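Local coordinates for protein trans-4-hydroxy-L-proline dehydratase (Clostridioides difficile 70-100-2010, PDB 6VXC) that uses a glycyl radical to dehydrate trans-4-hydroxy-L-proline to (S)-1-pyrroline-5-carboxylate in the anaerobic breakdown of hydroxyproline, at residues Ile64-Ala69 and Asp220-Ala225; Leu70-Tyr75 and Cys228-Ile233; Glu77-Ser82 and Gly235-Glu240; Ile288-Glu293 and Pro542-Ile547. All blocks are in the same frame, centred on the assembly; numbering follows the deposited sequence.

Contact 1 of 4, residues Ile64-Ala69 and Asp220-Ala225; sequences IPVLRA and DLEAMA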
loop_
_atom_site.group_PDB
_atom_site.type_symbol
_atom_site.label_atom_id
_atom_site.label_comp_id
_atom_site.label_asym_id
_atom_site.label_seq_id
_atom_site.Cartn_x
_atom_site.Cartn_y
_atom_site.Cartn_z
ATOM N N ILE A 64 23.565 -7.562 -14.701
ATOM C CA ILE A 64 22.236 -7.915 -14.184
ATOM C C ILE A 64 21.140 -7.001 -14.711
ATOM O O ILE A 64 20.063 -7.502 -15.047
ATOM C CB ILE A 64 22.263 -7.999 -12.653
ATOM C CG1 ILE A 64 23.145 -9.184 -12.234
ATOM C CG2 ILE A 64 20.852 -8.203 -12.128
ATOM C CD1 ILE A 64 23.398 -9.273 -10.755
ATOM N N PRO A 65 21.322 -5.688 -14.814
ATOM C CA PRO A 65 20.237 -4.880 -15.399
ATOM C C PRO A 65 19.839 -5.340 -16.792
ATOM O O PRO A 65 18.643 -5.437 -17.093
ATOM C CB PRO A 65 20.799 -3.450 -15.384
ATOM C CG PRO A 65 22.200 -3.555 -14.883
ATOM C CD PRO A 65 22.382 -4.868 -14.222
ATOM N N VAL A 66 20.810 -5.654 -17.649
ATOM C CA VAL A 66 20.480 -6.156 -18.978
ATOM C C VAL A 66 19.805 -7.521 -18.885
ATOM O O VAL A 66 18.878 -7.820 -19.644
ATOM C CB VAL A 66 21.738 -6.190 -19.862
ATOM C CG1 VAL A 66 21.452 -6.917 -21.166
ATOM C CG2 VAL A 66 22.221 -4.768 -20.152
ATOM N N LEU A 67 20.258 -8.372 -17.962
ATOM C CA LEU A 67 19.610 -9.667 -17.768
ATOM C C LEU A 67 18.130 -9.512 -17.425
ATOM O O LEU A 67 17.281 -10.225 -17.965
ATOM C CB LEU A 67 20.334 -10.465 -16.681
ATOM C CG LEU A 67 19.700 -11.779 -16.219
ATOM C CD1 LEU A 67 19.531 -12.727 -17.362
ATOM C CD2 LEU A 67 20.594 -12.401 -15.184
ATOM N N ARG A 68 17.805 -8.604 -16.508
ATOM C CA ARG A 68 16.401 -8.375 -16.174
ATOM C C ARG A 68 15.620 -7.879 -17.389
ATOM O O ARG A 68 14.517 -8.354 -17.669
ATOM C CB ARG A 68 16.295 -7.363 -15.033
ATOM C CG ARG A 68 16.973 -7.786 -13.736
ATOM C CD ARG A 68 16.326 -9.023 -13.140
ATOM N NE ARG A 68 14.893 -8.835 -12.945
ATOM C CZ ARG A 68 14.041 -9.813 -12.667
ATOM N NH1 ARG A 68 12.760 -9.541 -12.525
ATOM N NH2 ARG A 68 14.472 -11.068 -12.548
ATOM N N ALA A 69 16.184 -6.925 -18.132
ATOM C CA ALA A 69 15.486 -6.384 -19.297
ATOM C C ALA A 69 15.286 -7.450 -20.375
ATOM O O ALA A 69 14.197 -7.575 -20.949
ATOM C CB ALA A 69 16.258 -5.190 -19.853
ATOM N N ASP A 220 22.855 0.400 -17.097
ATOM C CA ASP A 220 21.464 0.740 -16.777
ATOM C C ASP A 220 20.717 1.287 -17.996
ATOM O O ASP A 220 19.565 0.931 -18.225
ATOM C CB ASP A 220 21.406 1.771 -15.643
ATOM C CG ASP A 220 21.564 1.157 -14.247
ATOM O OD1 ASP A 220 21.466 -0.082 -14.104
ATOM O OD2 ASP A 220 21.778 1.938 -13.290
ATOM N N LEU A 221 21.354 2.160 -18.781
ATOM C CA LEU A 221 20.698 2.740 -19.956
ATOM C C LEU A 221 20.450 1.680 -21.031
ATOM O O LEU A 221 19.389 1.668 -21.664
ATOM C CB LEU A 221 21.554 3.885 -20.504
ATOM C CG LEU A 221 21.557 5.138 -19.623
ATOM C CD1 LEU A 221 22.748 6.010 -19.905
ATOM C CD2 LEU A 221 20.269 5.948 -19.813
ATOM N N GLU A 222 21.415 0.784 -21.252
ATOM C CA GLU A 222 21.185 -0.316 -22.189
ATOM C C GLU A 222 19.988 -1.159 -21.767
ATOM O O GLU A 222 19.195 -1.589 -22.609
ATOM C CB GLU A 222 22.426 -1.210 -22.317
ATOM C CG GLU A 222 23.558 -0.626 -23.105
ATOM C CD GLU A 222 24.747 -1.588 -23.268
ATOM O OE1 GLU A 222 25.543 -1.360 -24.201
ATOM O OE2 GLU A 222 24.875 -2.566 -22.494
ATOM N N ALA A 223 19.859 -1.438 -20.470
ATOM C CA ALA A 223 18.705 -2.193 -20.006
ATOM C C ALA A 223 17.404 -1.432 -20.256
ATOM O O ALA A 223 16.397 -2.023 -20.654
ATOM C CB ALA A 223 18.862 -2.534 -18.525
ATOM N N MET A 224 17.406 -0.121 -20.010
ATOM C CA MET A 224 16.199 0.668 -20.242
ATOM C C MET A 224 15.773 0.608 -21.699
ATOM O O MET A 224 14.573 0.542 -21.998
ATOM C CB MET A 224 16.411 2.115 -19.795
ATOM C CG MET A 224 16.505 2.287 -18.289
ATOM S SD MET A 224 16.779 4.009 -17.849
ATOM C CE MET A 224 18.066 3.840 -16.645
ATOM N N ALA A 225 16.743 0.641 -22.621
ATOM C CA ALA A 225 16.433 0.567 -24.049
ATOM C C ALA A 225 15.776 -0.760 -24.410
ATOM O O ALA A 225 14.834 -0.805 -25.214
ATOM C CB ALA A 225 17.707 0.782 -24.872
#
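P65, in the first turn of helix 64-78, meets A223 and D220 of the long helix 214-248, and the two helices run side by side as a closely packed parallel pair. The evidence is an axis separation of 8.0 Å and an angle of only 6° between their directions, a spacing consistent with the alanines A69 and A223 at the interface. The P65 ring makes two touches. Its CB lies 3.8 Å from A223 CB, while its CG comes within 3.6 Å of D220 OD1. The D220 carboxylate reaches back toward the proline because its CG stands anti to the carbonyl carbon (chi1 -81°), although its CB starts away from helix 64-78. The other oxygen, OD2, is occupied by the backbone N of D557 and by a salt bridge to R560, so the proline ring lies alongside an already engaged carboxylate. V66 follows, and its CA and that of A223 are the nearest pair, 4.5 Å apart. Its CG2 branch, beside the backbone N, touches both A223 CB and the E222 side chain, loosely. One turn after P65, A69 presents its methyl to the same alanine, CB to CB 3.9 Å. Helix 542-546 closes one flank of the seam, where P542 touches both A69 and A223. This is plain apolar packing, with no hydrogen bond crossing it. Backbone carbonyls take part as surfaces: A223 CB sits 3.2 Å from P65 O, and A69 CB sits 3.3 Å from A223 O.

Contact 2 of 4, residues Leu70-Tyr75 and Cys228-Ile233; sequences LSFKHY and CDAMVI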
loop_
_atom_site.group_PDB
_atom_site.type_symbol
_atom_site.label_atom_id
_atom_site.label_comp_id
_atom_site.label_asym_id
_atom_site.label_seq_id
_atom_site.Cartn_x
_atom_site.Cartn_y
_atom_site.Cartn_z
ATOM N N LEU A 70 16.338 -8.228 -20.665
ATOM C CA LEU A 70 16.215 -9.313 -21.636
ATOM C C LEU A 70 15.218 -10.367 -21.166
ATOM O O LEU A 70 14.493 -10.948 -21.976
ATOM C CB LEU A 70 17.584 -9.948 -21.900
ATOM C CG LEU A 70 18.591 -9.127 -22.703
ATOM C CD1 LEU A 70 19.983 -9.792 -22.718
ATOM C CD2 LEU A 70 18.072 -8.888 -24.113
ATOM N N SER A 71 15.174 -10.636 -19.860
ATOM C CA SER A 71 14.204 -11.605 -19.360
ATOM C C SER A 71 12.779 -11.077 -19.491
ATOM O O SER A 71 11.870 -11.821 -19.873
ATOM C CB SER A 71 14.511 -11.954 -17.902
ATOM O OG SER A 71 15.786 -12.553 -17.797
ATOM N N PHE A 72 12.564 -9.802 -19.161
ATOM C CA PHE A 72 11.249 -9.202 -19.351
ATOM C C PHE A 72 10.835 -9.248 -20.816
ATOM O O PHE A 72 9.699 -9.610 -21.145
ATOM C CB PHE A 72 11.250 -7.763 -18.845
ATOM C CG PHE A 72 9.926 -7.047 -19.032
ATOM C CD1 PHE A 72 8.817 -7.414 -18.281
ATOM C CD2 PHE A 72 9.809 -5.993 -19.925
ATOM C CE1 PHE A 72 7.596 -6.760 -18.429
ATOM C CE2 PHE A 72 8.591 -5.326 -20.079
ATOM C CZ PHE A 72 7.484 -5.717 -19.333
ATOM N N LYS A 73 11.753 -8.878 -21.712
ATOM C CA LYS A 73 11.437 -8.898 -23.135
ATOM C C LYS A 73 11.096 -10.302 -23.607
ATOM O O LYS A 73 10.153 -10.494 -24.381
ATOM C CB LYS A 73 12.595 -8.332 -23.950
ATOM C CG LYS A 73 12.281 -8.225 -25.441
ATOM C CD LYS A 73 13.438 -7.610 -26.189
ATOM C CE LYS A 73 13.231 -7.627 -27.687
ATOM N NZ LYS A 73 14.548 -7.529 -28.356
ATOM N N HIS A 74 11.870 -11.290 -23.179
ATOM C CA HIS A 74 11.552 -12.664 -23.531
ATOM C C HIS A 74 10.167 -13.041 -23.036
ATOM O O HIS A 74 9.396 -13.688 -23.750
ATOM C CB HIS A 74 12.606 -13.606 -22.958
ATOM C CG HIS A 74 12.406 -15.030 -23.354
ATOM N ND1 HIS A 74 12.681 -15.493 -24.622
ATOM C CD2 HIS A 74 11.930 -16.088 -22.663
ATOM C CE1 HIS A 74 12.389 -16.778 -24.691
ATOM N NE2 HIS A 74 11.934 -17.165 -23.514
ATOM N N TYR A 75 9.838 -12.650 -21.805
ATOM C CA TYR A 75 8.514 -12.923 -21.266
ATOM C C TYR A 75 7.436 -12.240 -22.103
ATOM O O TYR A 75 6.425 -12.856 -22.449
ATOM C CB TYR A 75 8.464 -12.493 -19.794
ATOM C CG TYR A 75 7.077 -12.304 -19.229
ATOM C CD1 TYR A 75 6.258 -13.388 -18.968
ATOM C CD2 TYR A 75 6.602 -11.037 -18.928
ATOM C CE1 TYR A 75 4.997 -13.213 -18.450
ATOM C CE2 TYR A 75 5.335 -10.853 -18.401
ATOM C CZ TYR A 75 4.544 -11.944 -18.164
ATOM O OH TYR A 75 3.288 -11.785 -17.645
ATOM N N CYS A 228 12.198 -0.664 -23.333
ATOM C CA CYS A 228 11.370 0.066 -24.298
ATOM C C CYS A 228 10.947 -0.833 -25.450
ATOM O O CYS A 228 9.777 -0.834 -25.856
ATOM C CB CYS A 228 12.113 1.288 -24.845
ATOM S SG CYS A 228 12.420 2.644 -23.685
ATOM N N ASP A 229 11.902 -1.582 -26.018
ATOM C CA ASP A 229 11.571 -2.520 -27.087
ATOM C C ASP A 229 10.508 -3.511 -26.643
ATOM O O ASP A 229 9.653 -3.913 -27.437
ATOM C CB ASP A 229 12.816 -3.289 -27.547
ATOM C CG ASP A 229 13.825 -2.419 -28.261
ATOM O OD1 ASP A 229 13.422 -1.406 -28.864
ATOM O OD2 ASP A 229 15.025 -2.773 -28.228
ATOM N N ALA A 230 10.586 -3.973 -25.394
ATOM C CA ALA A 230 9.584 -4.908 -24.907
ATOM C C ALA A 230 8.192 -4.274 -24.916
ATOM O O ALA A 230 7.210 -4.923 -25.293
ATOM C CB ALA A 230 9.964 -5.402 -23.513
ATOM N N MET A 231 8.080 -3.015 -24.499
ATOM C CA MET A 231 6.760 -2.388 -24.506
ATOM C C MET A 231 6.232 -2.244 -25.930
ATOM O O MET A 231 5.043 -2.461 -26.184
ATOM C CB MET A 231 6.802 -1.030 -23.792
ATOM C CG MET A 231 7.104 -1.135 -22.291
ATOM S SD MET A 231 5.925 -2.146 -21.389
ATOM C CE MET A 231 4.449 -1.155 -21.481
ATOM N N VAL A 232 7.111 -1.923 -26.882
ATOM C CA VAL A 232 6.692 -1.846 -28.279
ATOM C C VAL A 232 6.129 -3.183 -28.742
ATOM O O VAL A 232 5.086 -3.240 -29.405
ATOM C CB VAL A 232 7.863 -1.367 -29.157
ATOM C CG1 VAL A 232 7.509 -1.479 -30.641
ATOM C CG2 VAL A 232 8.211 0.067 -28.812
ATOM N N ILE A 233 6.790 -4.275 -28.373
ATOM C CA ILE A 233 6.322 -5.606 -28.743
ATOM C C ILE A 233 4.984 -5.917 -28.083
ATOM O O ILE A 233 4.127 -6.585 -28.674
ATOM C CB ILE A 233 7.398 -6.643 -28.388
ATOM C CG1 ILE A 233 8.583 -6.517 -29.355
ATOM C CG2 ILE A 233 6.813 -8.043 -28.352
ATOM C CD1 ILE A 233 9.830 -7.166 -28.832
HETATM O O HOH W 1 15.998 -5.116 -27.460
#
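D229 OD2 receives a hydrogen bond from a water at 2.7 Å, and that same water oxygen accepts from K73 NZ at 3.0 Å, so a single water joins the two charged side chains. The bridge lies on one flank of a parallel helix pair, helices 64-78 and 214-248, whose short segments diverge by only 7° with axes 8.9 Å apart. Direct pairing is absent, since K73 NZ and D229 OD2 stand 4.8 Å apart; the opposite charges would still attract across the water. D229 OD1 has a separate partner in K196, with which it forms a salt bridge, so this carboxylate serves two basic groups through different oxygens. The CA atoms come nearest at K73 and A230, and the A230 methyl fills the middle of the seam, touching the CB and CG of K73 on one side. It also lies 3.6 Å from F72 CD2, meeting the ring obliquely. F72 is swung to that place by a chi1 of 179°, its CG anti to the backbone N. On the flank away from the water, M231 SD approaches the ring edge near its plane, 4.4 Å from F72 CE2, a loose apolar touch. L543 of helix 542-546 packs against both F72 and M231, which places this flank toward the protein interior. K73 runs out fully extended, and I233 crosses its aliphatic chain at about a right angle. At the crossing, I233 CD1 rests against K73 CE at 3.6 Å, in van der Waals contact.

Contact 3 of 4, residues Glu77-Ser82 and Gly235-Glu240; sequences ENRTLS and GKRYAE
R237 grips R79 O with both terminal nitrogens of its guanidinium. NH1 donates at 2.8 Å from R79 O, in the carbonyl plane and on a lone pair. NH2 donates to R79 O at 3.1 Å, closer to the line of the C=O bond. Both bonds lie within 1° of the guanidinium plane, so this is an end-on grip on one oxygen, and it fixes the rotation of the group. With CG anti to the carbonyl carbon, the R237 chain bends at chi3 (62°) to lay the guanidinium against the helix end. NH1 also reaches I76 O. E77 O is a different case: it sits over one guanidinium face, 3.3 Å from R237 NH1, with an angle too poor for a hydrogen bond. The opposite face is covered by L81 CD2. I76 O and E77 O belong to the last turn of helix 64-78, and R79 O to the first residue beyond it, where an extended run begins beside helix 214-248; the negative end of the helix dipole probably favours the arginine there. The R79 side chain finds its partners away from R237: NE bonds to T80 O at 3.3 Å, NH1 adds a weak bond to the same oxygen, and NH2 reaches E92 O. T80 N is held by E46 OE1. L81 CG lies over the Y238 ring in a CH-pi contact, 3.9 Å from the centroid. One water accepts from S82 N at 2.6 Å and hydrogen-bonds to Y238 OH at 2.5 Å, both short distances.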
loop_
_atom_site.group_PDB
_atom_site.type_symbol
_atom_site.label_atom_id
_atom_site.label_comp_id
_atom_site.label_asym_id
_atom_site.label_seq_id
_atom_site.Cartn_x
_atom_site.Cartn_y
_atom_site.Cartn_z
ATOM N N GLU A 77 7.591 -11.277 -25.241
ATOM C CA GLU A 77 7.524 -11.859 -26.579
ATOM C C GLU A 77 6.735 -13.162 -26.608
ATOM O O GLU A 77 6.081 -13.464 -27.609
ATOM C CB GLU A 77 8.938 -12.087 -27.121
ATOM C CG GLU A 77 9.592 -10.857 -27.717
ATOM C CD GLU A 77 11.064 -11.073 -28.095
ATOM O OE1 GLU A 77 11.682 -12.051 -27.613
ATOM O OE2 GLU A 77 11.603 -10.254 -28.866
ATOM N N ASN A 78 6.781 -13.953 -25.540
ATOM C CA ASN A 78 6.276 -15.316 -25.607
ATOM C C ASN A 78 5.092 -15.634 -24.715
ATOM O O ASN A 78 4.535 -16.724 -24.856
ATOM C CB ASN A 78 7.392 -16.306 -25.268
ATOM C CG ASN A 78 8.484 -16.294 -26.294
ATOM O OD1 ASN A 78 9.531 -15.681 -26.090
ATOM N ND2 ASN A 78 8.244 -16.962 -27.416
ATOM N N ARG A 79 4.678 -14.742 -23.823
ATOM C CA ARG A 79 3.548 -15.074 -22.960
ATOM C C ARG A 79 2.266 -15.148 -23.769
ATOM O O ARG A 79 2.129 -14.507 -24.810
ATOM C CB ARG A 79 3.384 -14.047 -21.840
ATOM C CG ARG A 79 3.170 -12.604 -22.303
ATOM C CD ARG A 79 2.571 -11.741 -21.182
ATOM N NE ARG A 79 1.187 -12.135 -20.929
ATOM C CZ ARG A 79 0.405 -11.644 -19.972
ATOM N NH1 ARG A 79 -0.842 -12.078 -19.869
ATOM N NH2 ARG A 79 0.862 -10.737 -19.122
ATOM N N THR A 80 1.321 -15.940 -23.277
ATOM C CA THR A 80 0.010 -16.020 -23.903
ATOM C C THR A 80 -0.792 -14.773 -23.546
ATOM O O THR A 80 -0.761 -14.305 -22.408
ATOM C CB THR A 80 -0.734 -17.276 -23.448
ATOM O OG1 THR A 80 -1.045 -17.166 -22.057
ATOM C CG2 THR A 80 0.128 -18.499 -23.637
ATOM N N LEU A 81 -1.467 -14.213 -24.537
ATOM C CA LEU A 81 -2.286 -13.020 -24.389
ATOM C C LEU A 81 -3.758 -13.401 -24.454
ATOM O O LEU A 81 -4.123 -14.399 -25.075
ATOM C CB LEU A 81 -1.952 -12.000 -25.474
ATOM C CG LEU A 81 -0.788 -11.046 -25.206
ATOM C CD1 LEU A 81 0.264 -11.591 -24.265
ATOM C CD2 LEU A 81 -0.194 -10.545 -26.511
ATOM N N SER A 82 -4.603 -12.625 -23.785
ATOM C CA SER A 82 -6.035 -12.891 -23.807
ATOM C C SER A 82 -6.807 -11.583 -23.875
ATOM O O SER A 82 -6.364 -10.555 -23.356
ATOM C CB SER A 82 -6.482 -13.705 -22.594
ATOM O OG SER A 82 -6.238 -12.993 -21.404
ATOM N N GLY A 235 2.513 -3.876 -27.442
ATOM C CA GLY A 235 1.470 -3.282 -28.257
ATOM C C GLY A 235 1.315 -3.998 -29.581
ATOM O O GLY A 235 0.199 -4.272 -30.027
ATOM N N LYS A 236 2.443 -4.325 -30.222
ATOM C CA LYS A 236 2.393 -5.015 -31.507
ATOM C C LYS A 236 1.616 -6.321 -31.397
ATOM O O LYS A 236 0.769 -6.621 -32.241
ATOM C CB LYS A 236 3.813 -5.267 -32.023
ATOM C CG LYS A 236 3.886 -6.076 -33.313
ATOM C CD LYS A 236 5.304 -6.605 -33.563
ATOM C CE LYS A 236 5.521 -8.005 -32.956
ATOM N NZ LYS A 236 4.899 -9.072 -33.801
ATOM N N ARG A 237 1.881 -7.105 -30.348
ATOM C CA ARG A 237 1.269 -8.425 -30.232
ATOM C C ARG A 237 -0.222 -8.321 -29.932
ATOM O O ARG A 237 -1.016 -9.121 -30.437
ATOM C CB ARG A 237 1.970 -9.246 -29.151
ATOM C CG ARG A 237 3.407 -9.675 -29.492
ATOM C CD ARG A 237 3.874 -10.740 -28.509
ATOM N NE ARG A 237 3.038 -11.929 -28.605
ATOM C CZ ARG A 237 2.748 -12.729 -27.588
ATOM N NH1 ARG A 237 3.216 -12.462 -26.379
ATOM N NH2 ARG A 237 1.982 -13.789 -27.778
ATOM N N TYR A 238 -0.622 -7.349 -29.112
ATOM C CA TYR A 238 -2.041 -7.196 -28.827
ATOM C C TYR A 238 -2.812 -6.726 -30.055
ATOM O O TYR A 238 -3.953 -7.140 -30.264
ATOM C CB TYR A 238 -2.253 -6.244 -27.648
ATOM C CG TYR A 238 -2.576 -6.989 -26.384
ATOM C CD1 TYR A 238 -3.754 -7.704 -26.271
ATOM C CD2 TYR A 238 -1.683 -7.022 -25.329
ATOM C CE1 TYR A 238 -4.055 -8.405 -25.129
ATOM C CE2 TYR A 238 -1.969 -7.714 -24.189
ATOM C CZ TYR A 238 -3.158 -8.405 -24.089
ATOM O OH TYR A 238 -3.446 -9.097 -22.943
ATOM N N ALA A 239 -2.229 -5.840 -30.863
ATOM C CA ALA A 239 -2.915 -5.443 -32.090
ATOM C C ALA A 239 -3.126 -6.641 -33.011
ATOM O O ALA A 239 -4.227 -6.837 -33.545
ATOM C CB ALA A 239 -2.152 -4.326 -32.797
ATOM N N GLU A 240 -2.083 -7.454 -33.200
ATOM C CA GLU A 240 -2.216 -8.684 -33.979
ATOM C C GLU A 240 -3.281 -9.598 -33.392
ATOM O O GLU A 240 -4.136 -10.117 -34.117
ATOM C CB GLU A 240 -0.875 -9.422 -34.040
ATOM C CG GLU A 240 0.144 -8.841 -35.019
ATOM C CD GLU A 240 1.557 -9.399 -34.805
ATOM O OE1 GLU A 240 1.687 -10.466 -34.159
ATOM O OE2 GLU A 240 2.533 -8.764 -35.270
HETATM O O HOH W 2 -4.037 -11.215 -21.684
#

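Contact 4 of 4, residues Ile288-Glu293 and Pro542-Ile547; sequences IGVTTE and PLMSTI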
loop_
_atom_site.group_PDB
_atom_site.type_symbol
_atom_site.label_atom_id
_atom_site.label_comp_id
_atom_site.label_asym_id
_atom_site.label_seq_id
_atom_site.Cartn_x
_atom_site.Cartn_y
_atom_site.Cartn_z
ATOM N N ILE A 288 0.490 -3.294 -16.438
ATOM C CA ILE A 288 0.801 -4.704 -16.654
ATOM C C ILE A 288 2.309 -4.903 -16.706
ATOM O O ILE A 288 2.843 -5.882 -16.179
ATOM C CB ILE A 288 0.131 -5.215 -17.944
ATOM C CG1 ILE A 288 -1.392 -5.193 -17.792
ATOM C CG2 ILE A 288 0.609 -6.628 -18.289
ATOM C CD1 ILE A 288 -1.872 -6.087 -16.689
ATOM N N GLY A 289 3.007 -3.992 -17.363
ATOM C CA GLY A 289 4.442 -4.081 -17.488
ATOM C C GLY A 289 5.182 -4.044 -16.166
ATOM O O GLY A 289 5.956 -4.965 -15.870
ATOM N N VAL A 290 4.970 -2.997 -15.361
ATOM C CA VAL A 290 5.801 -2.852 -14.160
ATOM C C VAL A 290 5.441 -3.893 -13.117
ATOM O O VAL A 290 6.293 -4.297 -12.315
ATOM C CB VAL A 290 5.728 -1.425 -13.593
ATOM C CG1 VAL A 290 6.300 -0.425 -14.612
ATOM C CG2 VAL A 290 4.278 -1.062 -13.161
ATOM N N THR A 291 4.197 -4.364 -13.104
ATOM C CA THR A 291 3.830 -5.371 -12.116
ATOM C C THR A 291 4.134 -6.790 -12.573
ATOM O O THR A 291 3.982 -7.718 -11.780
ATOM C CB THR A 291 2.344 -5.254 -11.715
ATOM O OG1 THR A 291 1.508 -5.503 -12.844
ATOM C CG2 THR A 291 2.053 -3.866 -11.143
ATOM N N THR A 292 4.526 -6.997 -13.826
ATOM C CA THR A 292 5.094 -8.283 -14.199
ATOM C C THR A 292 6.611 -8.253 -14.309
ATOM O O THR A 292 7.229 -9.314 -14.261
ATOM C CB THR A 292 4.475 -8.821 -15.506
ATOM O OG1 THR A 292 4.618 -7.871 -16.562
ATOM C CG2 THR A 292 3.005 -9.206 -15.309
ATOM N N GLU A 293 7.219 -7.075 -14.447
ATOM C CA GLU A 293 8.663 -6.941 -14.275
ATOM C C GLU A 293 9.101 -7.447 -12.898
ATOM O O GLU A 293 10.046 -8.233 -12.785
ATOM C CB GLU A 293 9.067 -5.472 -14.480
ATOM C CG GLU A 293 10.511 -5.145 -14.125
ATOM C CD GLU A 293 10.959 -3.716 -14.523
ATOM O OE1 GLU A 293 10.335 -2.718 -14.087
ATOM O OE2 GLU A 293 11.969 -3.599 -15.268
ATOM N N PRO A 542 14.603 -1.935 -15.024
ATOM C CA PRO A 542 14.767 -1.008 -16.160
ATOM C C PRO A 542 13.451 -0.476 -16.701
ATOM O O PRO A 542 13.407 0.685 -17.123
ATOM C CB PRO A 542 15.494 -1.844 -17.226
ATOM C CG PRO A 542 15.890 -3.109 -16.564
ATOM C CD PRO A 542 15.091 -3.287 -15.311
ATOM N N LEU A 543 12.376 -1.261 -16.708
ATOM C CA LEU A 543 11.126 -0.702 -17.221
ATOM C C LEU A 543 10.650 0.445 -16.335
ATOM O O LEU A 543 10.444 1.561 -16.814
ATOM C CB LEU A 543 10.042 -1.778 -17.356
ATOM C CG LEU A 543 8.670 -1.254 -17.819
ATOM C CD1 LEU A 543 8.790 -0.581 -19.200
ATOM C CD2 LEU A 543 7.598 -2.367 -17.872
ATOM N N MET A 544 10.545 0.222 -15.024
ATOM C CA MET A 544 10.115 1.319 -14.157
ATOM C C MET A 544 11.019 2.541 -14.315
ATOM O O MET A 544 10.539 3.681 -14.307
ATOM C CB MET A 544 10.069 0.871 -12.694
ATOM C CG MET A 544 9.603 1.969 -11.727
ATOM S SD MET A 544 7.826 2.311 -11.883
ATOM C CE MET A 544 7.182 0.804 -11.169
ATOM N N SER A 545 12.327 2.323 -14.485
ATOM C CA SER A 545 13.247 3.446 -14.593
ATOM C C SER A 545 12.924 4.343 -15.784
ATOM O O SER A 545 13.180 5.548 -15.729
ATOM C CB SER A 545 14.689 2.942 -14.673
ATOM O OG SER A 545 15.028 2.190 -13.519
ATOM N N THR A 546 12.383 3.786 -16.873
ATOM C CA THR A 546 12.144 4.602 -18.062
ATOM C C THR A 546 11.105 5.690 -17.829
ATOM O O THR A 546 11.109 6.688 -18.551
ATOM C CB THR A 546 11.695 3.743 -19.252
ATOM O OG1 THR A 546 10.427 3.136 -18.954
ATOM C CG2 THR A 546 12.749 2.656 -19.607
ATOM N N ILE A 547 10.231 5.543 -16.834
ATOM C CA ILE A 547 9.128 6.475 -16.663
ATOM C C ILE A 547 9.206 7.252 -15.350
ATOM O O ILE A 547 8.241 7.899 -14.973
ATOM C CB ILE A 547 7.769 5.756 -16.778
ATOM C CG1 ILE A 547 7.683 4.656 -15.726
ATOM C CG2 ILE A 547 7.546 5.246 -18.210
ATOM C CD1 ILE A 547 6.305 4.047 -15.576
#
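P542 meets E293 through its ring, CD lying 3.1 Å from E293 OE2; the proline nitrogen has no hydrogen to share, and the carboxylate is bound by the next two amides. L543 N donates to E293 OE2 at 2.8 Å, reaching it on the syn side but 18° out of the carboxylate plane. E293 OE1 accepts from M544 N through its syn lone pair, at 3.1 Å. Each oxygen therefore takes one amide, and the buried side chain is held in place by both. The bonds lie in the first turn of the short helix 542-546, whose N-terminal end would favour a negative group. The last turn of helix 276-293, which supplies E293, crosses this helix at -144° with axes 9.3 Å apart. L543 also enters the apolar half of the contact: CD2 lies against the backbone of side-chain-free G289, 3.4 Å from G289 C, and beside V290 CG1. M544 bends at chi2 and chi3, which turns its terminal methyl back over V290, CE 3.6 Å from V290 CB. Further on, T546 OG1 donates to L543 O at 2.7 Å.

In the fold
Helix 64-78, near the N terminus, is paired with helix 214-248 over contacts 1 and 2, and the extended run after it continues alongside in contact 3. Contacts 1, 2 and 3 each close a loop of about 150 residues, and because the helices are parallel, these loops cross rather than nest. Neighbouring centres are about 11 Å apart, in order from the helix starts to the extended run beyond residue 78. Contact 4 opens only after these have closed and spans another 248 residues, tying the end of helix 276-293 to helix 542-546. Its short helix lies against contacts 1 and 2, and its T292 touches Y75, so late chain elements join the early pair.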